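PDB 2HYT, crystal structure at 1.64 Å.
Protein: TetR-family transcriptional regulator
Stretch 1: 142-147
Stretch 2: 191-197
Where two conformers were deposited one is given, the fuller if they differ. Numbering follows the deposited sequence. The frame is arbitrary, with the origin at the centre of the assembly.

Stretch 1 (142-147) QGVVAE
Stretch 2 191-197: GLLVKPR

Two short segments with no regular helix or strand of their own, at least 46 residues apart wherever they touch, can still be fastened by the smallest unit of sheet pairing. In this TetR-family regulator a single beta bridge, V145 with L193, joins residues 142-147 to the C-terminal residues 191-197. The example shows that two well-aimed backbone hydrogen bonds can fix a register without a ladder to extend it.

The bonds flank the bridged pair. The amide of V194 donates to V144 O (N to O 3.0 Å, N-H...O angle 170°), and the amide of A146 donates to L192 O (N to O 2.8 Å, 169°). Each segment thus gives one donor and one acceptor, and since V144 pairs with V194 and A146 with L192, the chains run antiparallel locally. V145 CA and L193 CA lie about 4.6 Å apart, close enough for the same carbonyls to receive CA-H...O contacts: L193 CA to V144 O is 3.5 Å, and V145 CA to L192 O is 3.3 Å. Beyond the bridge the pairing lapses, as the backbone angles imply. V145 (phi/psi -101/136) and L193 (-71/139) are extended, but V144 (-82/-47), V194 (-65/-48) and L192 (-68/-23) are not; A146 (-60/153) and E147 (-59/133) continue the first segment in extended form.

The bridge lies just past a helix end. G143 is the first residue to leave helical phi/psi; its positive phi (77/15), which by itself favours glycine, goes with a Schellman motif, and V144 follows it. A water extends the polar network by donating to V144 O (2.7 Å from water O) and accepting from K195 N (3.1 Å), so the V144 carbonyl serves both the direct bond and the solvent link.

Apolar side chains pack around this polar centre. V144, chi1 t, has its CA-to-CB bond directed away from the second segment, yet its CG1 lies 3.8 Å from CD2 of L193, whose m,t rotamer brings the leucine end nearer although its own CB bond points away overall. V145, also chi1 t, sets CG1 4.2 Å from CB of L192, an m,t leucine. V194, chi1 t, directs its CB sideways and lays CG2 3.5 Å from G143 O and 3.5 Å from A146 N, with A146 CB at 4.2 Å from the same CG2. These contacts contribute to the 334 Å² buried between the segments, both sides summed.

The chain end adds a looser contact. K195 (-121/118, chi1 t) and P196 (-60/151, C-gamma exo) lead to R197, which bears the terminal carboxylate. Its CB points toward the first segment, and chi1 m followed by chi2, chi3 and chi4 near 180° extends the side chain until NH2 lies 3.9 Å from V144 CG1. The guanidinium meets that methyl obliquely, a van der Waals contact, while NH1 is hydrogen-bonded elsewhere in the structure.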

# COMPACT_ATOMS: atom_id res chain seq x y z
N GLN A 142 26.93 10.07 2.51
CA GLN A 142 27.56 11.03 1.61
C GLN A 142 27.30 12.50 1.96
O GLN A 142 28.00 13.41 1.43
CB GLN A 142 27.09 10.79 0.17
CG GLN A 142 27.56 9.54 -0.50
CD GLN A 142 27.46 9.60 -2.00
OE1 GLN A 142 27.98 10.54 -2.63
NE2 GLN A 142 26.89 8.55 -2.61
N GLY A 143 26.36 12.75 2.86
CA GLY A 143 25.96 14.11 3.20
C GLY A 143 25.06 14.73 2.16
O GLY A 143 24.85 15.96 2.19
N VAL A 144 24.52 13.92 1.27
CA VAL A 144 23.59 14.41 0.23
C VAL A 144 22.18 14.56 0.79
O VAL A 144 21.52 15.59 0.56
CB VAL A 144 23.60 13.49 -1.03
CG1 VAL A 144 22.53 13.88 -2.06
CG2 VAL A 144 25.03 13.47 -1.68
N VAL A 145 21.72 13.52 1.49
CA VAL A 145 20.39 13.46 2.12
C VAL A 145 20.53 13.75 3.61
O VAL A 145 21.44 13.27 4.29
CB VAL A 145 19.69 12.12 1.83
CG1 VAL A 145 18.43 11.84 2.78
CG2 VAL A 145 19.29 12.07 0.36
N ALA A 146 19.62 14.59 4.11
CA ALA A 146 19.62 14.96 5.53
C ALA A 146 19.45 13.76 6.46
O ALA A 146 18.86 12.73 6.10
CB ALA A 146 18.49 16.02 5.81
N GLU A 147 19.97 13.88 7.68
CA GLU A 147 19.95 12.79 8.63
C GLU A 147 18.52 12.34 8.93
O GLU A 147 17.63 13.17 9.19
CB GLU A 147 20.66 13.19 9.91
CG GLU A 147 22.17 13.21 9.76
CD GLU A 147 22.82 11.91 10.16
OE1 GLU A 147 22.21 10.83 9.95
OE2 GLU A 147 23.94 11.97 10.70
N GLY A 191 12.98 17.95 -0.60
CA GLY A 191 13.16 18.26 0.82
C GLY A 191 14.16 17.35 1.50
O GLY A 191 14.69 17.66 2.56
N LEU A 192 14.45 16.20 0.88
CA LEU A 192 15.46 15.30 1.45
C LEU A 192 16.86 15.86 1.40
O LEU A 192 17.72 15.40 2.18
CB LEU A 192 15.44 13.98 0.72
CG LEU A 192 14.07 13.30 0.75
CD1 LEU A 192 14.25 11.91 0.15
CD2 LEU A 192 13.47 13.26 2.12
N LEU A 193 17.14 16.80 0.49
CA LEU A 193 18.50 17.30 0.32
C LEU A 193 18.96 18.17 1.48
O LEU A 193 18.17 18.96 2.02
CB LEU A 193 18.61 18.12 -0.95
CG LEU A 193 18.53 17.36 -2.28
CD1 LEU A 193 18.34 18.30 -3.48
CD2 LEU A 193 19.80 16.52 -2.52
N VAL A 194 20.22 18.00 1.87
CA VAL A 194 20.86 18.89 2.83
C VAL A 194 20.97 20.29 2.21
O VAL A 194 20.59 21.28 2.84
CB VAL A 194 22.26 18.37 3.22
CG1 VAL A 194 23.03 19.40 4.01
CG2 VAL A 194 22.12 17.08 4.03
N LYS A 195 21.46 20.34 0.97
CA LYS A 195 21.74 21.56 0.23
C LYS A 195 20.92 21.55 -1.06
O LYS A 195 21.09 20.67 -1.91
CB LYS A 195 23.23 21.63 -0.12
CG LYS A 195 23.62 22.84 -0.97
N PRO A 196 20.00 22.52 -1.23
CA PRO A 196 19.22 22.55 -2.47
C PRO A 196 20.08 22.69 -3.72
O PRO A 196 21.15 23.31 -3.67
CB PRO A 196 18.33 23.79 -2.31
CG PRO A 196 18.27 24.04 -0.81
CD PRO A 196 19.64 23.62 -0.31
N ARG A 197 19.59 22.14 -4.82
CA ARG A 197 20.26 22.23 -6.11
C ARG A 197 19.50 23.15 -7.08
O ARG A 197 20.04 23.58 -8.10
CB ARG A 197 20.40 20.83 -6.69
CG ARG A 197 21.15 19.90 -5.78
CD ARG A 197 21.57 18.63 -6.48
NE ARG A 197 22.40 17.79 -5.62
CZ ARG A 197 22.97 16.66 -6.02
NH1 ARG A 197 22.80 16.22 -7.27
NH2 ARG A 197 23.72 15.97 -5.17
OXT ARG A 197 18.32 23.47 -6.86
O HOH W 1 22.74 17.83 -0.41